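Local atomic coordinates of polyhedrin (Antheraea mylitta cypovirus 4, PDB entry 5A8S), a protein that forms the micrometre-sized crystalline occlusion bodies, or polyhedra, that probably embed and protect cypovirus particles outside the insect host. Residues A[32-38]-A[185-189]. Numbering follows the deposited sequence.
Sequences YVQDAMM and TARQD
Two irregular backbones meet here, and no backbone-to-backbone hydrogen bond joins them. Residues 32-38 bend through a type II beta turn from Val33 to Ala36, closed by Ala36 N to Val33 O at 2.9 Å, with Asp35 at positive phi (72°). Ala186, Arg187 and Gln188 run extended in polyproline-like conformation. In register, Gln34 faces Asp189 and Tyr32 faces Arg187 (CA to CA 7.4 and 8.5 Å), so side chains fill the gap.

Gln34 supplies the polar link. With chi1 and chi2 both m, its amide reaches the opposing backbone, and NE2 donates to Arg187 O at 3.1 Å. One water donates to both Gln34 OE1 (2.7 Å) and Arg187 O (2.9 Å); a second accepts from Gln34 NE2 (2.8 Å) and donates to Asp189 OD1 (2.8 Å). In this loop-to-loop junction of the cypovirus polyhedrin fold, Gln34 OE1 is also hydrogen-bonded to Arg194.

Apolar contact comes from Met38, whose CE lies 4.0 Å from Ala186 CB. The Tyr32 ring nears the Arg187 guanidinium (CE1 to NH1 3.8 Å), while Arg187 NH2 is hydrogen-bonded to Ile124 O.

The turn lies in the loop between helix 15-29 and strand 38-45, and Arg148 of a second subunit hydrogen-bonds to Gln34 O. Residues 185-189 leave strand 179-185 on the way to helix 200-205, so the contact bridges the ends of strands from two different antiparallel sheets.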
loop_
_atom_site.group_PDB
_atom_site.type_symbol
_atom_site.label_atom_id
_atom_site.label_comp_id
_atom_site.label_asym_id
_atom_site.label_seq_id
_atom_site.Cartn_x
_atom_site.Cartn_y
_atom_site.Cartn_z
ATOM N N TYR A 32 1.378 -1.569 25.964
ATOM C CA TYR A 32 -0.026 -1.204 26.194
ATOM C C TYR A 32 -0.281 0.313 26.170
ATOM O O TYR A 32 -1.432 0.751 26.251
ATOM C CB TYR A 32 -0.511 -1.756 27.539
ATOM C CG TYR A 32 -0.371 -3.255 27.679
ATOM C CD1 TYR A 32 -0.790 -4.113 26.666
ATOM C CD2 TYR A 32 0.182 -3.812 28.820
ATOM C CE1 TYR A 32 -0.658 -5.486 26.797
ATOM C CE2 TYR A 32 0.319 -5.177 28.959
ATOM C CZ TYR A 32 -0.103 -6.011 27.945
ATOM O OH TYR A 32 0.038 -7.374 28.091
ATOM N N VAL A 33 0.767 1.121 26.084
ATOM C CA VAL A 33 0.566 2.561 25.947
ATOM C C VAL A 33 0.174 2.783 24.494
ATOM O O VAL A 33 0.946 2.453 23.595
ATOM C CB VAL A 33 1.838 3.362 26.292
ATOM C CG1 VAL A 33 1.608 4.859 26.099
ATOM C CG2 VAL A 33 2.293 3.077 27.730
ATOM N N GLN A 34 -1.026 3.303 24.253
ATOM C CA GLN A 34 -1.536 3.395 22.882
ATOM C C GLN A 34 -0.563 4.155 21.973
ATOM O O GLN A 34 0.110 5.088 22.411
ATOM C CB GLN A 34 -2.930 4.027 22.862
ATOM C CG GLN A 34 -3.985 3.180 23.585
ATOM C CD GLN A 34 -4.619 2.113 22.698
ATOM O OE1 GLN A 34 -4.650 2.241 21.470
ATOM N NE2 GLN A 34 -5.142 1.056 23.322
ATOM N N ASP A 35 -0.503 3.723 20.712
ATOM C CA ASP A 35 0.481 4.183 19.723
ATOM C C ASP A 35 1.908 3.669 19.982
ATOM O O ASP A 35 2.864 4.125 19.356
ATOM C CB ASP A 35 0.470 5.713 19.554
ATOM C CG ASP A 35 0.061 6.147 18.142
ATOM O OD1 ASP A 35 -0.012 5.297 17.231
ATOM O OD2 ASP A 35 -0.168 7.352 17.925
ATOM N N ALA A 36 2.041 2.714 20.895
ATOM C CA ALA A 36 3.247 1.893 20.968
ATOM C C ALA A 36 3.223 0.943 19.781
ATOM O O ALA A 36 2.163 0.671 19.221
ATOM C CB ALA A 36 3.282 1.104 22.264
ATOM N N MET A 37 4.380 0.424 19.394
ATOM C CA MET A 37 4.434 -0.531 18.292
ATOM C C MET A 37 3.799 -1.878 18.668
ATOM O O MET A 37 3.860 -2.326 19.818
ATOM C CB MET A 37 5.889 -0.737 17.835
ATOM C CG MET A 37 6.535 0.546 17.309
ATOM S SD MET A 37 5.582 1.268 15.946
ATOM C CE MET A 37 5.917 0.095 14.654
ATOM N N MET A 38 3.166 -2.496 17.678
ATOM C CA MET A 38 2.772 -3.899 17.725
ATOM C C MET A 38 3.573 -4.607 16.642
ATOM O O MET A 38 4.141 -3.950 15.779
ATOM C CB MET A 38 1.282 -4.056 17.445
ATOM C CG MET A 38 0.390 -3.598 18.596
ATOM S SD MET A 38 -1.314 -3.408 18.066
ATOM C CE MET A 38 -1.251 -1.836 17.218
ATOM N N THR A 185 -5.623 -5.105 15.191
ATOM C CA THR A 185 -5.755 -3.708 15.585
ATOM C C THR A 185 -5.394 -3.549 17.049
ATOM O O THR A 185 -5.368 -4.522 17.803
ATOM C CB THR A 185 -7.191 -3.158 15.403
ATOM O OG1 THR A 185 -8.008 -3.537 16.521
ATOM C CG2 THR A 185 -7.816 -3.662 14.121
ATOM N N ALA A 186 -5.133 -2.308 17.443
ATOM C CA ALA A 186 -4.890 -1.977 18.838
ATOM C C ALA A 186 -6.139 -2.306 19.655
ATOM O O ALA A 186 -7.261 -2.161 19.171
ATOM C CB ALA A 186 -4.543 -0.492 18.965
ATOM N N ARG A 187 -5.937 -2.749 20.890
ATOM C CA ARG A 187 -7.037 -3.063 21.792
ATOM C C ARG A 187 -7.856 -1.806 22.021
ATOM O O ARG A 187 -7.319 -0.698 21.974
ATOM C CB ARG A 187 -6.481 -3.584 23.119
ATOM C CG ARG A 187 -7.529 -4.116 24.095
ATOM C CD ARG A 187 -6.844 -4.842 25.246
ATOM N NE ARG A 187 -5.924 -5.843 24.711
ATOM C CZ ARG A 187 -4.778 -6.207 25.273
ATOM N NH1 ARG A 187 -4.385 -5.683 26.430
ATOM N NH2 ARG A 187 -4.016 -7.107 24.671
ATOM N N GLN A 188 -9.161 -1.964 22.230
ATOM C CA GLN A 188 -9.997 -0.824 22.578
ATOM C C GLN A 188 -9.302 -0.068 23.715
ATOM O O GLN A 188 -8.720 -0.677 24.608
ATOM C CB GLN A 188 -11.425 -1.265 22.964
ATOM C CG GLN A 188 -11.568 -2.004 24.288
ATOM C CD GLN A 188 -11.336 -3.507 24.182
ATOM O OE1 GLN A 188 -10.570 -3.973 23.341
ATOM N NE2 GLN A 188 -11.998 -4.272 25.051
ATOM N N ASP A 189 -9.339 1.257 23.653
ATOM C CA ASP A 189 -8.644 2.108 24.624
ATOM C C ASP A 189 -9.527 2.311 25.849
ATOM O O ASP A 189 -9.950 3.429 26.140
ATOM C CB ASP A 189 -8.313 3.455 23.965
ATOM C CG ASP A 189 -7.430 4.352 24.825
ATOM O OD1 ASP A 189 -6.709 3.853 25.708
ATOM O OD2 ASP A 189 -7.439 5.576 24.585
HETATM O O HOH W 1 -7.058 1.694 20.334
HETATM O O HOH W 2 -5.400 1.454 26.111
#